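Local coordinates for protein MHC class I antigen (Anolis carolinensis, PDB 7CPO) that probably presents peptides to T cells as an MHC class I heavy chain, holding a bound peptide in its groove and pairing with beta2-microglobulin, at residues 191-196 against 201-206; 5-10 against 33-38; 88-93 against 118-123; 132-137 against 156-161. One frame throughout, in Å; residues are numbered along the deposited sequence.

Contact 1 of 4, residues 191-196 against 201-206; sequences VTRKED and ETLICR
R193 and E201 lie across each other at a slant, at the loop end of a beta hairpin. With CG anti to the backbone N (chi1 173°) and a bend at chi3, the arginine brings NH1 within 2.8 Å of OE2 of E201. The bridge is skewed: the guanidinium and carboxylate planes stand 49° apart, and OE2 is approached from above its carboxylate plane. D196 is held differently, its OD1 taking both NH1 and NH2 end-on and in the guanidinium plane, though this residue is poorly ordered and the grip correspondingly less certain; R256 gives E201 a second partner. These strands, 188-193 and 201-210, are antiparallel neighbours in the sheet of the immunoglobulin C1-set domain that also holds strand 243-251; C205, paired in disulfide with C261, points into the sandwich toward W219. T192 and I204 form a hydrogen-bonded pair, T192 N to I204 O at 2.9 Å and I204 N to T192 O at 2.9 Å. On their face T192 lays OG1 3.5 Å from CB of I204 and bonds to Q97 of beta2-microglobulin. Lysine suits position 194: CG of K194 packs 3.4 Å from CD1 of I204 while NZ reaches D96 of beta2-microglobulin.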
loop_
_atom_site.group_PDB
_atom_site.type_symbol
_atom_site.label_atom_id
_atom_site.label_comp_id
_atom_site.label_asym_id
_atom_site.label_seq_id
_atom_site.Cartn_x
_atom_site.Cartn_y
_atom_site.Cartn_z
ATOM N N VAL A 191 -17.808 -11.390 -16.189
ATOM C CA VAL A 191 -17.801 -12.802 -15.811
ATOM C C VAL A 191 -17.274 -13.613 -16.982
ATOM O O VAL A 191 -17.797 -13.515 -18.096
ATOM C CB VAL A 191 -19.202 -13.303 -15.405
ATOM C CG1 VAL A 191 -19.111 -14.742 -14.921
ATOM C CG2 VAL A 191 -19.817 -12.424 -14.334
ATOM N N THR A 192 -16.256 -14.423 -16.731
ATOM C CA THR A 192 -15.792 -15.399 -17.695
ATOM C C THR A 192 -15.959 -16.818 -17.141
ATOM O O THR A 192 -16.303 -17.031 -15.973
ATOM C CB THR A 192 -14.336 -15.122 -18.077
ATOM O OG1 THR A 192 -13.540 -15.077 -16.887
ATOM C CG2 THR A 192 -14.220 -13.795 -18.839
ATOM N N ARG A 193 -15.701 -17.797 -18.009
ATOM C CA ARG A 193 -15.927 -19.213 -17.746
ATOM C C ARG A 193 -14.734 -19.971 -18.302
ATOM O O ARG A 193 -14.380 -19.765 -19.463
ATOM C CB ARG A 193 -17.230 -19.668 -18.416
ATOM C CG ARG A 193 -17.508 -21.149 -18.356
ATOM C CD ARG A 193 -18.588 -21.504 -19.368
ATOM N NE ARG A 193 -18.058 -21.487 -20.724
ATOM C CZ ARG A 193 -17.394 -22.497 -21.275
ATOM N NH1 ARG A 193 -17.193 -23.616 -20.591
ATOM N NH2 ARG A 193 -16.939 -22.392 -22.517
ATOM N N LYS A 194 -14.124 -20.855 -17.508
ATOM C CA LYS A 194 -12.748 -21.260 -17.795
ATOM C C LYS A 194 -12.602 -22.567 -18.576
ATOM O O LYS A 194 -12.070 -22.548 -19.691
ATOM C CB LYS A 194 -11.935 -21.309 -16.501
ATOM C CG LYS A 194 -11.170 -20.012 -16.281
ATOM C CD LYS A 194 -9.831 -19.988 -17.005
ATOM C CE LYS A 194 -8.696 -20.343 -16.056
ATOM N NZ LYS A 194 -7.403 -20.491 -16.770
ATOM N N GLU A 195 -12.998 -23.713 -18.026
ATOM C CA GLU A 195 -12.671 -24.975 -18.692
ATOM C C GLU A 195 -13.931 -25.665 -19.209
ATOM O O GLU A 195 -14.947 -25.721 -18.507
ATOM C CB GLU A 195 -11.876 -25.901 -17.765
ATOM C CG GLU A 195 -12.699 -26.506 -16.684
ATOM C CD GLU A 195 -11.888 -27.189 -15.618
ATOM O OE1 GLU A 195 -11.148 -28.144 -15.955
ATOM O OE2 GLU A 195 -12.006 -26.771 -14.440
ATOM N N ASP A 196 -13.862 -26.167 -20.456
ATOM C CA ASP A 196 -14.931 -26.968 -21.062
ATOM C C ASP A 196 -14.886 -28.436 -20.639
ATOM O O ASP A 196 -15.899 -29.141 -20.763
ATOM C CB ASP A 196 -14.851 -26.905 -22.595
ATOM C CG ASP A 196 -15.656 -25.760 -23.187
ATOM O OD1 ASP A 196 -15.715 -24.687 -22.551
ATOM O OD2 ASP A 196 -16.229 -25.935 -24.290
ATOM N N GLU A 201 -16.625 -26.464 -14.148
ATOM C CA GLU A 201 -16.257 -25.148 -14.660
ATOM C C GLU A 201 -15.930 -24.220 -13.504
ATOM O O GLU A 201 -16.550 -24.296 -12.440
ATOM C CB GLU A 201 -17.386 -24.520 -15.492
ATOM C CG GLU A 201 -17.549 -25.094 -16.881
ATOM C CD GLU A 201 -18.731 -24.510 -17.634
ATOM O OE1 GLU A 201 -19.468 -23.674 -17.060
ATOM O OE2 GLU A 201 -18.931 -24.901 -18.802
ATOM N N THR A 202 -14.952 -23.340 -13.719
ATOM C CA THR A 202 -14.677 -22.237 -12.803
ATOM C C THR A 202 -15.222 -20.952 -13.417
ATOM O O THR A 202 -14.833 -20.573 -14.530
ATOM C CB THR A 202 -13.183 -22.092 -12.511
ATOM O OG1 THR A 202 -12.677 -23.318 -11.983
ATOM C CG2 THR A 202 -12.956 -20.978 -11.474
ATOM N N LEU A 203 -16.134 -20.297 -12.701
ATOM C CA LEU A 203 -16.666 -19.005 -13.117
ATOM C C LEU A 203 -15.853 -17.893 -12.457
ATOM O O LEU A 203 -15.777 -17.821 -11.221
ATOM C CB LEU A 203 -18.148 -18.890 -12.755
ATOM C CG LEU A 203 -19.138 -19.875 -13.405
ATOM C CD1 LEU A 203 -20.595 -19.467 -13.143
ATOM C CD2 LEU A 203 -18.880 -20.029 -14.901
ATOM N N ILE A 204 -15.247 -17.027 -13.270
ATOM C CA ILE A 204 -14.390 -15.952 -12.770
ATOM C C ILE A 204 -15.118 -14.619 -12.885
ATOM O O ILE A 204 -15.632 -14.269 -13.952
ATOM C CB ILE A 204 -13.052 -15.900 -13.516
ATOM C CG1 ILE A 204 -12.313 -17.224 -13.353
ATOM C CG2 ILE A 204 -12.208 -14.737 -13.007
ATOM C CD1 ILE A 204 -11.085 -17.313 -14.205
ATOM N N CYS A 205 -15.153 -13.873 -11.792
ATOM C CA CYS A 205 -15.717 -12.526 -11.791
ATOM C C CYS A 205 -14.579 -11.511 -11.658
ATOM O O CYS A 205 -13.971 -11.396 -10.587
ATOM C CB CYS A 205 -16.732 -12.381 -10.663
ATOM S SG CYS A 205 -17.509 -10.793 -10.686
ATOM N N ARG A 206 -14.274 -10.796 -12.749
ATOM C CA ARG A 206 -13.274 -9.729 -12.744
ATOM C C ARG A 206 -13.969 -8.404 -12.470
ATOM O O ARG A 206 -14.948 -8.057 -13.143
ATOM C CB ARG A 206 -12.511 -9.636 -14.068
ATOM C CG ARG A 206 -11.932 -8.210 -14.323
ATOM C CD ARG A 206 -11.689 -7.833 -15.812
ATOM N NE ARG A 206 -10.280 -7.989 -16.143
ATOM C CZ ARG A 206 -9.378 -7.015 -16.123
ATOM N NH1 ARG A 206 -9.718 -5.770 -15.815
ATOM N NH2 ARG A 206 -8.124 -7.297 -16.422
#

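Contact 2 of 4, residues 5-10 against 33-38; sequences HSMRYF and QEFVSY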
loop_
_atom_site.group_PDB
_atom_site.type_symbol
_atom_site.label_atom_id
_atom_site.label_comp_id
_atom_site.label_asym_id
_atom_site.label_seq_id
_atom_site.Cartn_x
_atom_site.Cartn_y
_atom_site.Cartn_z
ATOM N N HIS A 5 -11.391 9.637 7.386
ATOM C CA HIS A 5 -10.247 9.983 6.550
ATOM C C HIS A 5 -8.975 10.012 7.385
ATOM O O HIS A 5 -9.001 10.240 8.601
ATOM C CB HIS A 5 -10.423 11.346 5.870
ATOM C CG HIS A 5 -11.608 11.408 4.971
ATOM N ND1 HIS A 5 -11.614 10.848 3.712
ATOM C CD2 HIS A 5 -12.841 11.929 5.160
ATOM C CE1 HIS A 5 -12.794 11.037 3.156
ATOM N NE2 HIS A 5 -13.561 11.680 4.019
ATOM N N SER A 6 -7.848 9.822 6.715
ATOM C CA SER A 6 -6.590 9.697 7.420
ATOM C C SER A 6 -5.465 10.323 6.611
ATOM O O SER A 6 -5.508 10.379 5.378
ATOM C CB SER A 6 -6.286 8.231 7.701
ATOM O OG SER A 6 -6.151 7.548 6.465
ATOM N N MET A 7 -4.459 10.798 7.328
ATOM C CA MET A 7 -3.163 11.150 6.762
ATOM C C MET A 7 -2.116 10.232 7.378
ATOM O O MET A 7 -2.068 10.077 8.603
ATOM C CB MET A 7 -2.805 12.608 7.036
ATOM C CG MET A 7 -1.474 12.984 6.415
ATOM S SD MET A 7 -0.938 14.620 6.877
ATOM C CE MET A 7 -0.251 14.350 8.501
ATOM N N ARG A 8 -1.277 9.638 6.537
ATOM C CA ARG A 8 -0.441 8.519 6.947
ATOM C C ARG A 8 0.939 8.671 6.315
ATOM O O ARG A 8 1.033 8.823 5.092
ATOM C CB ARG A 8 -1.093 7.190 6.507
ATOM C CG ARG A 8 -2.233 6.653 7.428
ATOM C CD ARG A 8 -3.402 5.931 6.714
ATOM N NE ARG A 8 -2.961 5.023 5.656
ATOM C CZ ARG A 8 -3.289 5.165 4.368
ATOM N NH1 ARG A 8 -4.067 6.176 3.988
ATOM N NH2 ARG A 8 -2.834 4.313 3.446
ATOM N N TYR A 9 2.002 8.616 7.133
ATOM C CA TYR A 9 3.383 8.586 6.649
ATOM C C TYR A 9 4.034 7.223 6.890
ATOM O O TYR A 9 3.841 6.599 7.939
ATOM C CB TYR A 9 4.230 9.676 7.314
ATOM C CG TYR A 9 3.904 11.042 6.777
ATOM C CD1 TYR A 9 4.381 11.447 5.533
ATOM C CD2 TYR A 9 3.103 11.921 7.493
ATOM C CE1 TYR A 9 4.071 12.703 5.017
ATOM C CE2 TYR A 9 2.780 13.179 6.991
ATOM C CZ TYR A 9 3.269 13.559 5.747
ATOM O OH TYR A 9 2.972 14.803 5.233
ATOM N N PHE A 10 4.832 6.772 5.924
ATOM C CA PHE A 10 5.483 5.471 6.000
ATOM C C PHE A 10 6.951 5.639 5.643
ATOM O O PHE A 10 7.283 5.998 4.504
ATOM C CB PHE A 10 4.835 4.460 5.048
ATOM C CG PHE A 10 3.380 4.232 5.288
ATOM C CD1 PHE A 10 2.959 3.170 6.087
ATOM C CD2 PHE A 10 2.427 5.049 4.679
ATOM C CE1 PHE A 10 1.590 2.924 6.292
ATOM C CE2 PHE A 10 1.071 4.821 4.880
ATOM C CZ PHE A 10 0.642 3.741 5.687
ATOM N N GLN A 33 -4.395 7.570 -1.150
ATOM C CA GLN A 33 -3.826 8.290 -2.293
ATOM C C GLN A 33 -2.482 8.868 -1.875
ATOM O O GLN A 33 -2.407 9.640 -0.914
ATOM C CB GLN A 33 -4.734 9.414 -2.788
ATOM C CG GLN A 33 -4.199 10.146 -4.004
ATOM C CD GLN A 33 -5.256 11.042 -4.676
ATOM O OE1 GLN A 33 -4.953 12.154 -5.139
ATOM N NE2 GLN A 33 -6.506 10.559 -4.718
ATOM N N GLU A 34 -1.421 8.486 -2.568
ATOM C CA GLU A 34 -0.117 9.031 -2.237
ATOM C C GLU A 34 -0.044 10.474 -2.719
ATOM O O GLU A 34 -0.444 10.775 -3.840
ATOM C CB GLU A 34 0.979 8.187 -2.867
ATOM C CG GLU A 34 2.353 8.778 -2.699
ATOM C CD GLU A 34 3.429 7.980 -3.405
ATOM O OE1 GLU A 34 3.118 6.898 -3.945
ATOM O OE2 GLU A 34 4.587 8.441 -3.413
ATOM N N PHE A 35 0.411 11.389 -1.870
ATOM C CA PHE A 35 0.481 12.780 -2.289
ATOM C C PHE A 35 1.868 13.396 -2.178
ATOM O O PHE A 35 2.138 14.378 -2.882
ATOM C CB PHE A 35 -0.537 13.644 -1.515
ATOM C CG PHE A 35 -0.175 13.919 -0.055
ATOM C CD1 PHE A 35 0.361 15.150 0.326
ATOM C CD2 PHE A 35 -0.441 12.982 0.932
ATOM C CE1 PHE A 35 0.667 15.420 1.656
ATOM C CE2 PHE A 35 -0.141 13.242 2.250
ATOM C CZ PHE A 35 0.424 14.463 2.614
ATOM N N VAL A 36 2.766 12.837 -1.363
ATOM C CA VAL A 36 4.138 13.320 -1.270
ATOM C C VAL A 36 5.040 12.112 -1.125
ATOM O O VAL A 36 4.619 11.050 -0.666
ATOM C CB VAL A 36 4.365 14.291 -0.079
ATOM C CG1 VAL A 36 3.722 15.662 -0.358
ATOM C CG2 VAL A 36 3.830 13.668 1.228
ATOM N N SER A 37 6.295 12.268 -1.534
ATOM C CA SER A 37 7.256 11.256 -1.142
ATOM C C SER A 37 8.616 11.913 -1.046
ATOM O O SER A 37 8.872 12.954 -1.653
ATOM C CB SER A 37 7.279 10.044 -2.091
ATOM O OG SER A 37 8.229 10.182 -3.110
ATOM N N TYR A 38 9.459 11.346 -0.222
ATOM C CA TYR A 38 10.817 11.831 -0.104
ATOM C C TYR A 38 11.658 10.835 -0.869
ATOM O O TYR A 38 11.871 9.703 -0.437
ATOM C CB TYR A 38 11.269 11.965 1.335
ATOM C CG TYR A 38 12.742 12.260 1.449
ATOM C CD1 TYR A 38 13.217 13.556 1.358
ATOM C CD2 TYR A 38 13.658 11.238 1.641
ATOM C CE1 TYR A 38 14.564 13.827 1.467
ATOM C CE2 TYR A 38 15.000 11.498 1.751
ATOM C CZ TYR A 38 15.455 12.793 1.660
ATOM O OH TYR A 38 16.804 13.039 1.776
#
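Y9 and F35 bring the ends of their side chains together, OH of Y9 lying 3.7 Å from CZ of F35, with the two side chains crossing at about a right angle. Beside them CE1 of Y9 meets CG2 of V36 at 3.9 Å. The same methyl sits 3.6 Å above one face of the F35 ring, toward its rim, so V36 touches both aromatics. F35 has CG between its backbone N and carbonyl carbon (chi1 73°), a turn that carries the ring toward strand 5-10. This is the close part, buried and mostly apolar, with the tyrosine hydroxyl at its margin. M7 is looser, its CG 4.4 Å from CE2 of F35. The polar residues flanking this core look to other partners: Q33 bonds to W51, and S37 to D53 of beta2-microglobulin. Y9 suits the floor of a peptide groove, since its ring packs while its hydroxyl bonds to the backbone of the bound peptide and to Y45. The strands are not adjacent, their axes 9.1 Å apart with strand 25-30 between them in the eight-stranded sheet of the alpha 1 and alpha 2 domains. Above that floor, helix 62-87 brings Y62 onto F35 and W63 onto V36, while helix 152-176 covers M7 with Y161, C166 and Y173.

Contact 3 of 4, residues 88-93 against 118-123; sequences YNQSGG and AYDGRD
Y88 turns CG away from its carbonyl carbon (chi1 -71°), whereas Y119 sets CG anti to the backbone N (chi1 -172°); these choices lay the two rings nearly parallel but slid apart, their side chains running in opposite directions. The contact joins the end of helix 62-87, closed by a Schellman motif with N89 as its C-prime residue, to the type I' turn from Y119 to R122 that links strands 111-119 and 122-128 in the groove floor. The ring planes are only 23° from parallel, but the centroids lie 5.4 Å apart, so overlap is slight, the nearest atoms being CE2 of Y88 and CD2 of Y119 at 3.7 Å. Tyrosine fits the buried position of Y119, whose ring also packs on L81 and L84 while its hydroxyl oxygen accepts a weak bond, 3.0 Å long, from NE2 of Q90. That amide, on a chain extended beyond CG, arrives at the ring edge. Glutamine is apt because its other amide atom, OE1, can accept from a water. D120 folds back over one face of the Y119 ring; its OD1 accepts from the backbone N of T96, and its OD2 is shared with H95. The water gives protons to Q90 OE1 and to D120 OD2 and accepts from NH2 of R122, 2.6 Å from its oxygen.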
loop_
_atom_site.group_PDB
_atom_site.type_symbol
_atom_site.label_atom_id
_atom_site.label_comp_id
_atom_site.label_asym_id
_atom_site.label_seq_id
_atom_site.Cartn_x
_atom_site.Cartn_y
_atom_site.Cartn_z
ATOM N N TYR A 88 20.444 -5.307 20.359
ATOM C CA TYR A 88 20.206 -6.716 20.092
ATOM C C TYR A 88 21.511 -7.492 19.906
ATOM O O TYR A 88 21.468 -8.691 19.597
ATOM C CB TYR A 88 19.301 -6.861 18.866
ATOM C CG TYR A 88 17.870 -6.429 19.135
ATOM C CD1 TYR A 88 16.956 -7.297 19.729
ATOM C CD2 TYR A 88 17.439 -5.140 18.819
ATOM C CE1 TYR A 88 15.647 -6.905 19.987
ATOM C CE2 TYR A 88 16.129 -4.738 19.075
ATOM C CZ TYR A 88 15.242 -5.625 19.662
ATOM O OH TYR A 88 13.948 -5.231 19.916
ATOM N N ASN A 89 22.659 -6.838 20.124
ATOM C CA ASN A 89 23.987 -7.451 20.026
ATOM C C ASN A 89 24.125 -8.318 18.772
ATOM O O ASN A 89 24.386 -9.524 18.840
ATOM C CB ASN A 89 24.313 -8.260 21.283
ATOM C CG ASN A 89 25.739 -8.773 21.280
ATOM O OD1 ASN A 89 25.980 -9.974 21.229
ATOM N ND2 ASN A 89 26.700 -7.846 21.279
ATOM N N GLN A 90 23.957 -7.688 17.612
ATOM C CA GLN A 90 24.031 -8.367 16.327
ATOM C C GLN A 90 25.257 -7.868 15.574
ATOM O O GLN A 90 25.333 -6.683 15.230
ATOM C CB GLN A 90 22.761 -8.121 15.518
ATOM C CG GLN A 90 21.498 -8.524 16.252
ATOM C CD GLN A 90 20.250 -8.119 15.497
ATOM O OE1 GLN A 90 19.280 -8.871 15.409
ATOM N NE2 GLN A 90 20.267 -6.914 14.950
ATOM N N SER A 91 26.212 -8.776 15.322
ATOM C CA SER A 91 27.455 -8.392 14.652
ATOM C C SER A 91 27.172 -7.677 13.339
ATOM O O SER A 91 27.882 -6.734 12.975
ATOM C CB SER A 91 28.337 -9.619 14.410
ATOM O OG SER A 91 28.215 -10.544 15.477
ATOM N N GLY A 92 26.151 -8.105 12.616
ATOM C CA GLY A 92 25.627 -7.233 11.597
ATOM C C GLY A 92 25.257 -7.921 10.313
ATOM O O GLY A 92 26.129 -8.323 9.540
ATOM N N GLY A 93 23.966 -8.057 10.067
ATOM C CA GLY A 93 23.524 -8.442 8.743
ATOM C C GLY A 93 22.759 -7.316 8.071
ATOM O O GLY A 93 23.051 -6.133 8.289
ATOM N N ALA A 118 9.121 -0.221 13.970
ATOM C CA ALA A 118 9.389 -1.653 13.885
ATOM C C ALA A 118 10.842 -1.909 13.507
ATOM O O ALA A 118 11.392 -1.243 12.615
ATOM C CB ALA A 118 8.501 -2.339 12.850
ATOM N N TYR A 119 11.449 -2.905 14.154
ATOM C CA TYR A 119 12.789 -3.357 13.793
ATOM C C TYR A 119 12.708 -4.729 13.139
ATOM O O TYR A 119 12.102 -5.652 13.695
ATOM C CB TYR A 119 13.695 -3.412 15.022
ATOM C CG TYR A 119 15.143 -3.686 14.703
ATOM C CD1 TYR A 119 15.818 -2.928 13.752
ATOM C CD2 TYR A 119 15.848 -4.678 15.377
ATOM C CE1 TYR A 119 17.148 -3.157 13.477
ATOM C CE2 TYR A 119 17.178 -4.917 15.110
ATOM C CZ TYR A 119 17.826 -4.157 14.163
ATOM O OH TYR A 119 19.157 -4.387 13.895
ATOM N N ASP A 120 13.313 -4.860 11.966
ATOM C CA ASP A 120 13.282 -6.112 11.207
ATOM C C ASP A 120 11.865 -6.673 11.088
ATOM O O ASP A 120 11.649 -7.884 11.203
ATOM C CB ASP A 120 14.208 -7.156 11.836
ATOM C CG ASP A 120 15.658 -6.800 11.691
ATOM O OD1 ASP A 120 16.001 -6.186 10.665
ATOM O OD2 ASP A 120 16.456 -7.135 12.592
ATOM N N GLY A 121 10.887 -5.786 10.889
ATOM C CA GLY A 121 9.516 -6.202 10.614
ATOM C C GLY A 121 8.681 -6.620 11.812
ATOM O O GLY A 121 7.531 -7.044 11.625
ATOM N N ARG A 122 9.228 -6.530 13.025
ATOM C CA ARG A 122 8.546 -6.813 14.280
ATOM C C ARG A 122 8.459 -5.513 15.066
ATOM O O ARG A 122 9.364 -4.673 14.989
ATOM C CB ARG A 122 9.321 -7.854 15.098
ATOM C CG ARG A 122 9.407 -9.218 14.432
ATOM C CD ARG A 122 10.265 -10.216 15.230
ATOM N NE ARG A 122 11.499 -9.635 15.768
ATOM C CZ ARG A 122 12.708 -9.795 15.223
ATOM N NH1 ARG A 122 12.847 -10.513 14.112
ATOM N NH2 ARG A 122 13.784 -9.234 15.781
ATOM N N ASP A 123 7.367 -5.345 15.814
ATOM C CA ASP A 123 7.189 -4.145 16.624
ATOM C C ASP A 123 8.409 -3.881 17.481
ATOM O O ASP A 123 8.990 -4.800 18.063
ATOM C CB ASP A 123 5.975 -4.262 17.544
ATOM C CG ASP A 123 4.683 -4.393 16.798
ATOM O OD1 ASP A 123 4.642 -4.038 15.607
ATOM O OD2 ASP A 123 3.687 -4.795 17.428
HETATM O O HOH W 1 16.232 -8.955 14.935
#

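Contact 4 of 4, residues 132-137 against 156-161; sequences LTWMAA and EYKKTY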
loop_
_atom_site.group_PDB
_atom_site.type_symbol
_atom_site.label_atom_id
_atom_site.label_comp_id
_atom_site.label_asym_id
_atom_site.label_seq_id
_atom_site.Cartn_x
_atom_site.Cartn_y
_atom_site.Cartn_z
ATOM N N LEU A 132 0.668 8.969 27.627
ATOM C CA LEU A 132 1.951 9.613 27.353
ATOM C C LEU A 132 3.125 8.767 27.841
ATOM O O LEU A 132 4.063 9.264 28.469
ATOM C CB LEU A 132 2.003 11.011 27.953
ATOM C CG LEU A 132 1.346 12.096 27.102
ATOM C CD1 LEU A 132 1.559 13.446 27.733
ATOM C CD2 LEU A 132 1.862 12.079 25.670
ATOM N N THR A 133 3.075 7.469 27.542
ATOM C CA THR A 133 4.176 6.550 27.807
ATOM C C THR A 133 4.433 5.723 26.556
ATOM O O THR A 133 3.629 5.712 25.618
ATOM C CB THR A 133 3.881 5.613 28.991
ATOM O OG1 THR A 133 2.727 4.823 28.699
ATOM C CG2 THR A 133 3.637 6.407 30.275
ATOM N N TRP A 134 5.546 4.994 26.550
ATOM C CA TRP A 134 5.935 4.196 25.394
ATOM C C TRP A 134 5.799 2.706 25.696
ATOM O O TRP A 134 6.128 2.255 26.796
ATOM C CB TRP A 134 7.374 4.530 24.968
ATOM C CG TRP A 134 7.542 5.974 24.473
ATOM C CD1 TRP A 134 7.737 7.086 25.241
ATOM C CD2 TRP A 134 7.512 6.430 23.110
ATOM N NE1 TRP A 134 7.836 8.208 24.446
ATOM C CE2 TRP A 134 7.708 7.833 23.132
ATOM C CE3 TRP A 134 7.344 5.786 21.868
ATOM C CZ2 TRP A 134 7.737 8.609 21.960
ATOM C CZ3 TRP A 134 7.376 6.555 20.708
ATOM C CH2 TRP A 134 7.569 7.954 20.767
ATOM N N MET A 135 5.306 1.948 24.713
ATOM C CA MET A 135 5.221 0.493 24.791
ATOM C C MET A 135 6.409 -0.135 24.067
ATOM O O MET A 135 6.462 -0.139 22.834
ATOM C CB MET A 135 3.921 -0.023 24.178
ATOM C CG MET A 135 2.694 0.699 24.620
ATOM S SD MET A 135 1.306 0.215 23.591
ATOM C CE MET A 135 1.658 -1.543 23.342
ATOM N N ALA A 136 7.326 -0.708 24.837
ATOM C CA ALA A 136 8.440 -1.474 24.296
ATOM C C ALA A 136 8.002 -2.902 24.023
ATOM O O ALA A 136 7.290 -3.509 24.825
ATOM C CB ALA A 136 9.611 -1.479 25.282
ATOM N N ALA A 137 8.441 -3.447 22.895
ATOM C CA ALA A 137 8.001 -4.787 22.530
ATOM C C ALA A 137 8.842 -5.880 23.179
ATOM O O ALA A 137 8.372 -7.015 23.285
ATOM C CB ALA A 137 8.003 -4.951 21.002
ATOM N N GLU A 156 4.907 15.403 24.615
ATOM C CA GLU A 156 3.745 16.253 24.391
ATOM C C GLU A 156 3.737 16.835 22.980
ATOM O O GLU A 156 2.665 16.976 22.381
ATOM C CB GLU A 156 3.659 17.361 25.435
ATOM C CG GLU A 156 3.321 16.832 26.829
ATOM C CD GLU A 156 1.810 16.753 27.126
ATOM O OE1 GLU A 156 0.987 16.747 26.175
ATOM O OE2 GLU A 156 1.447 16.665 28.324
ATOM N N TYR A 157 4.911 17.149 22.408
ATOM C CA TYR A 157 4.932 17.574 21.005
ATOM C C TYR A 157 4.272 16.538 20.116
ATOM O O TYR A 157 3.588 16.887 19.146
ATOM C CB TYR A 157 6.357 17.805 20.493
ATOM C CG TYR A 157 7.147 18.873 21.183
ATOM C CD1 TYR A 157 6.520 19.961 21.786
ATOM C CD2 TYR A 157 8.536 18.801 21.225
ATOM C CE1 TYR A 157 7.260 20.951 22.414
ATOM C CE2 TYR A 157 9.276 19.771 21.852
ATOM C CZ TYR A 157 8.636 20.851 22.441
ATOM O OH TYR A 157 9.385 21.832 23.059
ATOM N N LYS A 158 4.488 15.252 20.423
ATOM C CA LYS A 158 3.940 14.193 19.587
ATOM C C LYS A 158 2.430 14.079 19.754
ATOM O O LYS A 158 1.705 13.948 18.761
ATOM C CB LYS A 158 4.641 12.877 19.906
ATOM C CG LYS A 158 6.051 12.868 19.424
ATOM C CD LYS A 158 6.799 11.645 19.848
ATOM C CE LYS A 158 8.242 11.708 19.315
ATOM N NZ LYS A 158 8.901 12.968 19.691
ATOM N N LYS A 159 1.939 14.151 20.994
ATOM C CA LYS A 159 0.498 14.200 21.228
ATOM C C LYS A 159 -0.131 15.391 20.511
ATOM O O LYS A 159 -1.142 15.249 19.812
ATOM C CB LYS A 159 0.221 14.268 22.729
ATOM C CG LYS A 159 -1.252 14.254 23.127
ATOM C CD LYS A 159 -1.397 14.391 24.658
ATOM C CE LYS A 159 -2.816 14.117 25.156
ATOM N NZ LYS A 159 -3.845 14.978 24.501
ATOM N N THR A 160 0.461 16.577 20.671
ATOM C CA THR A 160 -0.016 17.749 19.948
ATOM C C THR A 160 -0.012 17.500 18.441
ATOM O O THR A 160 -1.003 17.778 17.748
ATOM C CB THR A 160 0.852 18.955 20.301
ATOM O OG1 THR A 160 0.664 19.273 21.688
ATOM C CG2 THR A 160 0.517 20.184 19.410
ATOM N N TYR A 161 1.090 16.952 17.920
ATOM C CA TYR A 161 1.166 16.694 16.489
ATOM C C TYR A 161 0.072 15.724 16.052
ATOM O O TYR A 161 -0.616 15.959 15.057
ATOM C CB TYR A 161 2.542 16.152 16.105
ATOM C CG TYR A 161 2.600 15.738 14.659
ATOM C CD1 TYR A 161 2.960 16.652 13.670
ATOM C CD2 TYR A 161 2.245 14.444 14.267
ATOM C CE1 TYR A 161 2.980 16.284 12.339
ATOM C CE2 TYR A 161 2.252 14.068 12.928
ATOM C CZ TYR A 161 2.629 14.990 11.978
ATOM O OH TYR A 161 2.653 14.615 10.660
#
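L132, just ahead of strand 133-136, reaches its two methyls to E156 and K159 on the flank of helix 152-176. The setting is the alpha 2 half of the peptide-binding platform: strand 133-136 is an outermost strand of the sheet, helix 152-176 belongs to the groove wall, and L132 with T133 opposite D128 forms a G1 beta bulge. Left-handed backbone angles at L132 (phi 51°) go with this bulge. Its side chain is extended at chi2, and the branch beyond CG is used in full. CD1 lies against the carboxylate of E156, 3.3 Å from OE2, while CD2 rests 4.0 Å from CB of K159. In both pairs the side chains cross at about a right angle. E156 starts away from the strand, and the bend at chi2 (-89°) swings its carboxylate back alongside the leucine methyl. K159 instead has CG anti to the backbone N and a straight chain up to a bend at chi4. Lysine suits this surface position, its methylenes covering the leucine while its ammonium group pairs with E163.

W134 presents a ring edge to K158. The indole is fixed by NE1 bonding to N155 and by an edge-to-face meeting with W148, a good use of a large ring with one polar atom. K158 is extended through chi3 and bends at chi4 (53°), and its NZ bonds to an aromatic side chain of the bound peptide. Below that bend, CD of K158 stands in line with the indole edge, 3.8 Å from CZ2 of W134.

Contacts 2, 3 and 4 all belong to the peptide-binding platform and reach one eight-stranded sheet, whereas contact 1 lies in the immunoglobulin domain, its centre about 37 Å from that of contact 2 and about 51 Å from that of contact 4. The groove is where contacts 2 and 4 meet: OH of Y161 is 3.6 Å from CE of M7 and 3.9 Å from CE2 of Y9, and Y9, Y161 and K158 all bond to the bound peptide. Contact 3 touches contact 4 through O of D123 and CB of A137, the latter just beyond strand 133-136, the neighbour of strand 122-128. Beta2-microglobulin is a shared partner, reached by contacts 1, 2 and 3.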